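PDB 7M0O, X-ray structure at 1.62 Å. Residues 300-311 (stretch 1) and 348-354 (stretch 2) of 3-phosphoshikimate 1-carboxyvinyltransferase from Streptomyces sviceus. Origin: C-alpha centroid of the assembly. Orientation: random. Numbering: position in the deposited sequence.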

# COMPACT_ATOMS: atom_id res chain seq x y z
N LEU A 300 -10.86 -8.43 12.81
CA LEU A 300 -11.92 -8.42 13.81
C LEU A 300 -12.55 -9.80 13.97
O LEU A 300 -12.85 -10.22 15.09
CB LEU A 300 -13.00 -7.40 13.43
CG LEU A 300 -14.18 -7.36 14.42
CD1 LEU A 300 -13.70 -7.08 15.83
CD2 LEU A 300 -15.26 -6.33 14.02
N ALA A 301 -12.79 -10.50 12.87
CA ALA A 301 -13.39 -11.83 12.97
C ALA A 301 -12.57 -12.75 13.87
O ALA A 301 -13.14 -13.58 14.59
CB ALA A 301 -13.54 -12.44 11.58
N ALA A 302 -11.25 -12.59 13.87
CA ALA A 302 -10.39 -13.52 14.59
C ALA A 302 -10.31 -13.24 16.09
O ALA A 302 -9.91 -14.15 16.84
CB ALA A 302 -8.99 -13.52 13.96
N ILE A 303 -10.66 -12.04 16.57
CA ILE A 303 -10.74 -11.78 18.02
C ILE A 303 -12.16 -11.85 18.54
O ILE A 303 -12.35 -11.89 19.77
CB ILE A 303 -10.10 -10.42 18.40
CG1 ILE A 303 -10.86 -9.25 17.76
CG2 ILE A 303 -8.63 -10.40 18.00
CD1 ILE A 303 -10.43 -7.87 18.26
N ALA A 304 -13.16 -11.94 17.66
CA ALA A 304 -14.54 -11.99 18.12
C ALA A 304 -14.89 -13.19 19.01
O ALA A 304 -15.83 -13.05 19.80
CB ALA A 304 -15.48 -11.94 16.90
N PRO A 305 -14.22 -14.35 18.93
CA PRO A 305 -14.59 -15.45 19.85
C PRO A 305 -14.49 -15.07 21.32
O PRO A 305 -15.13 -15.72 22.16
CB PRO A 305 -13.59 -16.55 19.50
CG PRO A 305 -13.31 -16.31 18.05
CD PRO A 305 -13.31 -14.83 17.87
N PHE A 306 -13.73 -14.02 21.64
CA PHE A 306 -13.48 -13.60 23.01
C PHE A 306 -14.32 -12.40 23.43
O PHE A 306 -14.16 -11.92 24.56
CB PHE A 306 -11.99 -13.29 23.19
CG PHE A 306 -11.10 -14.31 22.55
CD1 PHE A 306 -10.79 -15.48 23.21
CD2 PHE A 306 -10.60 -14.11 21.27
CE1 PHE A 306 -9.98 -16.43 22.62
CE2 PHE A 306 -9.79 -15.06 20.67
CZ PHE A 306 -9.48 -16.22 21.36
N ALA A 307 -15.23 -11.93 22.58
CA ALA A 307 -16.03 -10.76 22.91
C ALA A 307 -17.13 -11.12 23.91
O ALA A 307 -17.41 -12.29 24.19
CB ALA A 307 -16.64 -10.14 21.65
N SER A 308 -17.76 -10.08 24.47
CA SER A 308 -18.81 -10.20 25.48
C SER A 308 -20.18 -10.52 24.90
O SER A 308 -21.10 -10.82 25.67
CB SER A 308 -18.94 -8.89 26.25
OG SER A 308 -19.59 -7.90 25.46
N ALA A 309 -20.35 -10.42 23.58
CA ALA A 309 -21.64 -10.53 22.90
C ALA A 309 -21.37 -10.74 21.42
O ALA A 309 -20.22 -10.61 21.00
CB ALA A 309 -22.47 -9.26 23.12
N PRO A 310 -22.39 -11.03 20.58
CA PRO A 310 -22.11 -11.23 19.15
C PRO A 310 -21.36 -10.06 18.51
O PRO A 310 -21.56 -8.89 18.86
CB PRO A 310 -23.51 -11.39 18.53
CG PRO A 310 -24.30 -11.98 19.64
CD PRO A 310 -23.77 -11.40 20.91
N VAL A 311 -20.51 -10.40 17.56
CA VAL A 311 -19.81 -9.43 16.73
C VAL A 311 -20.40 -9.58 15.34
O VAL A 311 -20.27 -10.64 14.72
CB VAL A 311 -18.29 -9.64 16.74
CG1 VAL A 311 -17.64 -8.70 15.74
CG2 VAL A 311 -17.74 -9.40 18.15
N ILE A 348 -21.31 -11.03 8.34
CA ILE A 348 -20.94 -12.22 9.12
C ILE A 348 -21.18 -11.90 10.59
O ILE A 348 -20.82 -10.82 11.06
CB ILE A 348 -19.48 -12.62 8.84
CG1 ILE A 348 -19.07 -13.82 9.70
CG2 ILE A 348 -18.52 -11.44 9.06
CD1 ILE A 348 -17.72 -14.42 9.29
N GLU A 349 -21.80 -12.84 11.31
CA GLU A 349 -22.10 -12.66 12.73
C GLU A 349 -21.45 -13.80 13.51
O GLU A 349 -21.71 -14.98 13.25
CB GLU A 349 -23.61 -12.61 12.99
CG GLU A 349 -23.96 -12.20 14.42
CD GLU A 349 -25.39 -11.68 14.60
OE1 GLU A 349 -26.05 -11.32 13.61
OE2 GLU A 349 -25.85 -11.64 15.76
N ILE A 350 -20.58 -13.43 14.44
CA ILE A 350 -19.75 -14.36 15.19
C ILE A 350 -20.24 -14.40 16.63
O ILE A 350 -20.35 -13.36 17.29
CB ILE A 350 -18.27 -13.96 15.13
CG1 ILE A 350 -17.79 -13.91 13.67
CG2 ILE A 350 -17.42 -14.93 15.96
CD1 ILE A 350 -16.77 -12.86 13.38
N HIS A 351 -20.49 -15.61 17.14
CA HIS A 351 -21.03 -15.77 18.48
C HIS A 351 -19.94 -16.28 19.41
O HIS A 351 -19.44 -17.40 19.21
CB HIS A 351 -22.23 -16.71 18.45
CG HIS A 351 -23.36 -16.15 17.64
ND1 HIS A 351 -24.33 -15.35 18.19
CD2 HIS A 351 -23.64 -16.23 16.31
CE1 HIS A 351 -25.18 -14.98 17.25
NE2 HIS A 351 -24.78 -15.49 16.10
N PRO A 352 -19.53 -15.49 20.40
CA PRO A 352 -18.39 -15.87 21.23
C PRO A 352 -18.66 -17.13 22.03
O PRO A 352 -19.80 -17.48 22.34
CB PRO A 352 -18.21 -14.66 22.16
CG PRO A 352 -19.47 -13.88 22.07
CD PRO A 352 -20.02 -14.13 20.69
N GLY A 353 -17.57 -17.81 22.37
CA GLY A 353 -17.61 -19.04 23.11
C GLY A 353 -16.26 -19.72 23.08
O GLY A 353 -15.32 -19.23 22.44
N PRO A 354 -16.12 -20.86 23.76
CA PRO A 354 -14.82 -21.53 23.82
C PRO A 354 -14.36 -21.99 22.44
O PRO A 354 -15.16 -22.41 21.60
CB PRO A 354 -15.08 -22.73 24.74
CG PRO A 354 -16.35 -22.38 25.48
CD PRO A 354 -17.15 -21.55 24.55

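Pro352 is the most unusual feature of this contact. The side of its ring facing the first stretch meets four of that stretch's carbonyl oxygens and none of its side-chain atoms within 3.5 Å. Its CB lies 3.2 Å from Ala307 O, 3.3 Å from Pro305 O and 3.7 Å from Ala304 O. Its CG lies 3.5 Å from Ala309 O. CB and CG are carbons, so these are close C...O packing contacts. The first stretch bends around this ring as it leaves the 3-10 segment 304-306 and turns toward the strand. Pro305 and Pro352 have the closest CA atoms across the two stretches, with Pro305 CA 4.1 Å from Pro352 CA.

The next residue adds a polar bond. Gly353 N donates a hydrogen bond to Pro305 O at 3.2 Å, with an N-H...O angle of 150°. Pro305 O therefore accepts this bond while also touching the Pro352 ring. Gly353 has phi/psi of 167/178, an extended conformation that is unfavourable for residues with a side chain. An ideal CB on Gly353 would meet nothing of the first stretch but would lie 3.0 Å from Pro354 CD, which is a clash.

At the other end, the two chains form an antiparallel bridge. Val311 and Ile350 are a hydrogen-bonded pair with CA atoms 5.2 Å apart. Val311 N donates to Ile350 O at 3.0 Å, and Ile350 N donates to Val311 O at 2.8 Å. The angles at hydrogen are 167° and 171°, so both bonds are nearly linear. Each carbonyl also receives a CA-H...O contact. Pro310 CA lies 3.3 Å from Ile350 O, and Glu349 CA lies 3.4 Å from Val311 O. Such contacts are common beside the hydrogen bonds of antiparallel strands.

Ile350 has the largest area covered by the other stretch, 105 Å². Its side chain is on the same sheet face as that of Val311, and it packs against Ala301 in the helix and Ala304 in the 3-10 segment. Ile350 CD1 is 3.7 Å from Ala301 CB and 3.6 Å from Ala301 CA. Ile350 CG2 is 3.7 Å from Ala304 CB. At Ala301 it also reaches the backbone; at Ala304 the closest atom is the methyl. Its chi1 is in the m well, but chi2 is 146°, between wells. One residue thus joins the bridge through its backbone and through its side chain reaches both alanines.

Pro310 packs beside the bridge. Its CG lies 3.7 Å from His351 ND1 and approaches the imidazole ring obliquely. Its CB is 3.6 Å from Glu349 OE2. The CA-to-CB bond of His351 points away from the first stretch, yet the end of the side chain comes nearer. The end of the Glu349 side chain also comes nearer, although its CA-to-CB bond points sideways. Pro310 CA is 3.9 Å from Pro352 CD, which connects this region to the carbonyl-lined ring.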